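Local coordinates for glyoxalase-related enzyme, AraC type (PDB 3BT3), which is of unknown function but has a glyoxalase-like fold of the vicinal oxygen chelate superfamily and is probably part of an AraC-type transcription regulator, at residues Val36-Glu41 and Cys129-Thr134; Tyr120-Gly125 and Ile138-Glu143. All blocks are in the same frame, centred on the assembly; numbering follows the deposited sequence.

How the contacts relate
Both contacts reach the sheet in which strand 138-144 lies beside 126-132 and 126-132 beside 120-122, and their segments alternate along the chain, with centres about 17 Å apart. Contact 1 is the core one: a helix lays an indole on the end of strand 126-132 and the turn after it, about 7 Å from the chain centre. Contact 2, about 16 Å out and partly buried, bridges strand 138-144 and the turn after the outermost strand 120-122, spanning the strand between. They join through backbone pairing, I131 N to L139 O at 2.8 Å. Contact 1 sets an indole face against main-chain atoms and threonine side-chain carbons; contact 2 uses an indole edge against a phenyl face and an arginine.

Contact 1: residues Val36-Glu41 and Cys129-Thr134; sequences VKWFEE and CSITTT
W38, on helix 32-41, lays its indole against T133 and T134 just beyond strand 126-132, joining two parts of a vicinal oxygen chelate fold: the helix that follows strand 26-29, and a strand of the other mixed sheet. With CG anti to the backbone N (chi1 -177°), the ring system extends from the helix toward the turn. T133 CA sits over one face, 3.8 Å from the centroid of the six-membered ring and 21° off its normal, which meets the criteria for a CH-pi contact. The backbone N of T134 lies above the same face, so the main chain itself, and not only side chains, paves this side of the indole. Side-chain carbons extend the paving: the methyl CG2 of T133 lies 3.6 Å from W38 CZ3, and the beta carbon of T134 lies 3.6 Å from W38 CD1. I131 comes from a different direction, its CG2 lying near the ring plane at the edge, 3.9 Å from W38 CZ2. W113 adds an edge-to-face ring partner.

The threonine hydroxyls are engaged outside this apolar surface. T133 OG1 is hydrogen-bonded to Y27 OH and to D135 N, which helps fix the turn. T134 OG1 bonds K34 NZ, while T134 CG2 rests 3.8 Å from W38 CB.

Next along the helix, F39 packs onward against W45 and V63, carrying the apolar layer into strand 58-64, and turns a ring face to W38 CZ3, which stands 4.1 Å above the centre of the phenyl plane.

Contact 2: residues Tyr120-Gly125 and Ile138-Glu143; sequences YTQPWG and ILRFFE
W124 and F142 meet as a T-shaped (edge-to-face) pair: the edge of the indole points at the face of the phenyl ring, with the planes at 76° and the six-membered ring centroids 5.3 Å apart. The touching atoms agree with that assignment. W124 CH2 stands 3.7 Å from F142 CG, over the rim of the phenyl face and not its centre, and W124 CZ3 is 3.8 Å from F142 CD1. F142 takes the hindered chi1 of 70°, with CG between its backbone N and carbonyl carbon, which sets the ring where the indole edge meets its face. The same phenyl ring also meets F95.

R140, two residues earlier on the same side of strand 138-144, comes up to the indole near the ring plane: its NH2 lies 3.9 Å from W124 CZ2, and the guanidinium is turned 65° from the ring. A cation at the rim is not over the pi cloud, so this is not a cation-pi stack. The same NH2 forms a salt bridge with E128 OE1, from the strand in between. Q122 CB of the same segment as W124 lies 3.4 Å above one face of the indole, toward its rim.

Topologically, the contact spans strand 126-132, linking strand 138-144 with the turn that follows strand 120-122. G125 N bonds Q122 O at 3.1 Å across that turn, and the backbone angles of G125 are ones that call for glycine. Backbone pairing of G125 with I145 brings the turn alongside the last modelled residue, while F84 of the second subunit packs on R140.

The arginine's charge is thus probably balanced mainly by E128 and not by the indole, while the tryptophan probably contributes mainly dispersion, with a weak edge-to-face electrostatic term, at a partly solvent-exposed margin.

Contact 1: residues Val36-Glu41 and Cys129-Thr134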
# COMPACT_ATOMS: atom_id res chain seq x y z
N VAL A 36 -0.97 16.80 0.12
CA VAL A 36 -1.30 16.78 -1.30
C VAL A 36 -0.47 17.79 -2.09
O VAL A 36 -0.07 17.51 -3.23
CB VAL A 36 -2.81 17.09 -1.49
CG1 VAL A 36 -3.09 17.47 -2.93
CG2 VAL A 36 -3.63 15.88 -1.11
N LYS A 37 -0.20 18.95 -1.51
CA LYS A 37 0.58 19.98 -2.19
C LYS A 37 2.01 19.49 -2.35
O LYS A 37 2.67 19.77 -3.35
CB LYS A 37 0.56 21.29 -1.40
CG LYS A 37 -0.65 22.14 -1.69
CD LYS A 37 -0.76 23.33 -0.74
CE LYS A 37 -1.84 24.33 -1.19
NZ LYS A 37 -3.21 23.74 -1.30
N TRP A 38 2.47 18.72 -1.37
CA TRP A 38 3.82 18.19 -1.41
C TRP A 38 3.92 17.17 -2.55
O TRP A 38 4.83 17.25 -3.39
CB TRP A 38 4.17 17.54 -0.08
CG TRP A 38 5.57 17.04 -0.04
CD1 TRP A 38 6.69 17.77 0.25
CD2 TRP A 38 6.00 15.72 -0.35
NE1 TRP A 38 7.81 16.97 0.13
CE2 TRP A 38 7.41 15.71 -0.24
CE3 TRP A 38 5.34 14.54 -0.71
CZ2 TRP A 38 8.18 14.57 -0.49
CZ3 TRP A 38 6.10 13.40 -0.96
CH2 TRP A 38 7.51 13.42 -0.85
N PHE A 39 2.98 16.23 -2.59
CA PHE A 39 3.00 15.23 -3.64
C PHE A 39 2.95 15.89 -5.01
O PHE A 39 3.49 15.36 -5.98
CB PHE A 39 1.81 14.27 -3.50
CG PHE A 39 2.10 13.06 -2.66
CD1 PHE A 39 1.89 13.07 -1.29
CD2 PHE A 39 2.60 11.91 -3.25
CE1 PHE A 39 2.17 11.96 -0.52
CE2 PHE A 39 2.89 10.78 -2.49
CZ PHE A 39 2.67 10.81 -1.13
N GLU A 40 2.29 17.04 -5.09
CA GLU A 40 2.17 17.76 -6.35
C GLU A 40 3.44 18.55 -6.70
O GLU A 40 3.99 18.41 -7.80
CB GLU A 40 0.97 18.73 -6.32
CG GLU A 40 -0.40 18.07 -6.50
CD GLU A 40 -1.59 19.03 -6.28
OE1 GLU A 40 -2.75 18.64 -6.57
OE2 GLU A 40 -1.37 20.16 -5.80
N GLU A 41 3.91 19.35 -5.76
CA GLU A 41 5.08 20.18 -5.99
C GLU A 41 6.42 19.48 -6.06
O GLU A 41 7.29 19.90 -6.82
CB GLU A 41 5.16 21.28 -4.93
CG GLU A 41 4.00 22.25 -4.96
CD GLU A 41 4.04 23.23 -3.80
OE1 GLU A 41 5.10 23.84 -3.59
OE2 GLU A 41 3.00 23.37 -3.10
N CYS A 129 16.61 4.80 -3.93
CA CYS A 129 16.81 6.01 -3.16
C CYS A 129 15.50 6.20 -2.41
O CYS A 129 14.44 5.80 -2.90
CB CYS A 129 17.10 7.22 -4.05
SG CYS A 129 15.69 7.86 -4.98
N SER A 130 15.58 6.76 -1.22
CA SER A 130 14.37 6.99 -0.45
C SER A 130 14.15 8.48 -0.24
O SER A 130 15.10 9.26 -0.21
CB SER A 130 14.44 6.23 0.88
OG SER A 130 15.62 6.53 1.60
N ILE A 131 12.89 8.87 -0.13
CA ILE A 131 12.53 10.26 0.05
C ILE A 131 11.74 10.38 1.34
O ILE A 131 10.95 9.51 1.67
CB ILE A 131 11.64 10.74 -1.11
CG1 ILE A 131 12.35 10.46 -2.44
CG2 ILE A 131 11.33 12.24 -0.98
CD1 ILE A 131 11.58 10.90 -3.66
N THR A 132 11.97 11.47 2.07
CA THR A 132 11.24 11.72 3.29
C THR A 132 10.15 12.71 2.89
O THR A 132 10.46 13.73 2.28
CB THR A 132 12.14 12.36 4.35
OG1 THR A 132 13.25 11.50 4.63
CG2 THR A 132 11.35 12.62 5.63
N THR A 133 8.90 12.42 3.23
CA THR A 133 7.80 13.31 2.86
C THR A 133 7.68 14.47 3.83
O THR A 133 8.37 14.50 4.84
CB THR A 133 6.44 12.59 2.82
OG1 THR A 133 6.04 12.23 4.16
CG2 THR A 133 6.53 11.35 1.97
N THR A 134 6.78 15.40 3.51
CA THR A 134 6.55 16.57 4.35
C THR A 134 5.97 16.12 5.69
O THR A 134 5.97 16.88 6.65
CB THR A 134 5.55 17.57 3.70
OG1 THR A 134 5.48 18.76 4.48
CG2 THR A 134 4.15 16.97 3.63

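Contact 2: residues Tyr120-Gly125 and Ile138-Glu143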
# COMPACT_ATOMS: atom_id res chain seq x y z
N TYR A 120 21.58 4.52 -4.97
CA TYR A 120 22.60 3.50 -4.75
C TYR A 120 22.11 2.12 -5.17
O TYR A 120 20.91 1.89 -5.28
CB TYR A 120 23.02 3.51 -3.28
CG TYR A 120 21.90 3.16 -2.35
CD1 TYR A 120 21.58 1.83 -2.08
CD2 TYR A 120 21.17 4.16 -1.71
CE1 TYR A 120 20.57 1.49 -1.19
CE2 TYR A 120 20.14 3.84 -0.82
CZ TYR A 120 19.85 2.50 -0.56
OH TYR A 120 18.86 2.17 0.34
N THR A 121 23.05 1.21 -5.41
CA THR A 121 22.71 -0.13 -5.86
C THR A 121 22.46 -1.15 -4.74
O THR A 121 23.27 -1.32 -3.83
CB THR A 121 23.81 -0.66 -6.80
OG1 THR A 121 24.02 0.29 -7.85
CG2 THR A 121 23.40 -2.00 -7.41
N GLN A 122 21.31 -1.81 -4.81
CA GLN A 122 20.93 -2.82 -3.82
C GLN A 122 21.45 -4.20 -4.22
O GLN A 122 21.53 -4.54 -5.40
CB GLN A 122 19.41 -2.88 -3.68
CG GLN A 122 18.79 -1.71 -2.95
CD GLN A 122 19.10 -1.70 -1.46
OE1 GLN A 122 18.52 -0.93 -0.70
NE2 GLN A 122 20.02 -2.56 -1.05
N PRO A 123 21.79 -5.03 -3.22
CA PRO A 123 22.30 -6.38 -3.51
C PRO A 123 21.32 -7.17 -4.35
O PRO A 123 21.72 -7.99 -5.16
CB PRO A 123 22.48 -6.99 -2.13
CG PRO A 123 22.70 -5.80 -1.24
CD PRO A 123 21.70 -4.81 -1.77
N TRP A 124 20.02 -6.91 -4.16
CA TRP A 124 19.01 -7.65 -4.90
C TRP A 124 18.77 -7.26 -6.35
O TRP A 124 17.76 -7.64 -6.92
CB TRP A 124 17.67 -7.67 -4.15
CG TRP A 124 17.28 -6.38 -3.48
CD1 TRP A 124 17.72 -5.93 -2.26
CD2 TRP A 124 16.36 -5.40 -3.96
NE1 TRP A 124 17.13 -4.72 -1.97
CE2 TRP A 124 16.29 -4.38 -2.99
CE3 TRP A 124 15.59 -5.29 -5.13
CZ2 TRP A 124 15.48 -3.24 -3.15
CZ3 TRP A 124 14.77 -4.16 -5.29
CH2 TRP A 124 14.73 -3.15 -4.30
N GLY A 125 19.69 -6.49 -6.93
CA GLY A 125 19.55 -6.14 -8.33
C GLY A 125 18.79 -4.88 -8.75
O GLY A 125 18.16 -4.87 -9.82
N ILE A 138 8.80 7.67 5.07
CA ILE A 138 9.81 7.33 4.10
C ILE A 138 9.19 6.64 2.89
O ILE A 138 8.37 5.74 3.03
CB ILE A 138 10.86 6.35 4.69
CG1 ILE A 138 11.54 6.96 5.92
CG2 ILE A 138 11.87 5.97 3.63
CD1 ILE A 138 12.14 8.33 5.68
N LEU A 139 9.60 7.07 1.70
CA LEU A 139 9.12 6.45 0.47
C LEU A 139 10.34 5.89 -0.23
O LEU A 139 11.30 6.62 -0.52
CB LEU A 139 8.44 7.46 -0.44
CG LEU A 139 7.18 8.15 0.06
CD1 LEU A 139 6.59 9.00 -1.05
CD2 LEU A 139 6.17 7.09 0.51
N ARG A 140 10.30 4.59 -0.52
CA ARG A 140 11.40 3.94 -1.21
C ARG A 140 11.09 3.79 -2.70
O ARG A 140 10.01 3.34 -3.08
CB ARG A 140 11.68 2.57 -0.59
CG ARG A 140 12.18 2.66 0.86
CD ARG A 140 12.43 1.28 1.46
NE ARG A 140 13.39 0.52 0.66
CZ ARG A 140 13.70 -0.75 0.89
NH1 ARG A 140 13.14 -1.42 1.89
NH2 ARG A 140 14.58 -1.37 0.11
N PHE A 141 12.03 4.19 -3.53
CA PHE A 141 11.87 4.10 -4.97
C PHE A 141 12.99 3.22 -5.51
O PHE A 141 14.15 3.36 -5.10
CB PHE A 141 11.94 5.49 -5.60
CG PHE A 141 10.77 6.38 -5.25
CD1 PHE A 141 9.60 6.34 -6.00
CD2 PHE A 141 10.85 7.25 -4.17
CE1 PHE A 141 8.51 7.15 -5.67
CE2 PHE A 141 9.77 8.07 -3.83
CZ PHE A 141 8.60 8.02 -4.59
N PHE A 142 12.67 2.30 -6.41
CA PHE A 142 13.71 1.45 -6.96
C PHE A 142 13.48 1.14 -8.42
O PHE A 142 12.35 1.20 -8.91
CB PHE A 142 13.85 0.15 -6.15
CG PHE A 142 12.70 -0.81 -6.31
CD1 PHE A 142 12.67 -1.71 -7.37
CD2 PHE A 142 11.63 -0.78 -5.42
CE1 PHE A 142 11.58 -2.57 -7.54
CE2 PHE A 142 10.54 -1.64 -5.58
CZ PHE A 142 10.52 -2.54 -6.65
N GLU A 143 14.57 0.84 -9.11
CA GLU A 143 14.54 0.48 -10.52
C GLU A 143 15.54 -0.65 -10.69
O GLU A 143 16.72 -0.52 -10.33
CB GLU A 143 14.94 1.67 -11.39
CG GLU A 143 14.78 1.40 -12.88
CD GLU A 143 15.05 2.63 -13.74
OE1 GLU A 143 14.75 2.57 -14.95
OE2 GLU A 143 15.57 3.64 -13.22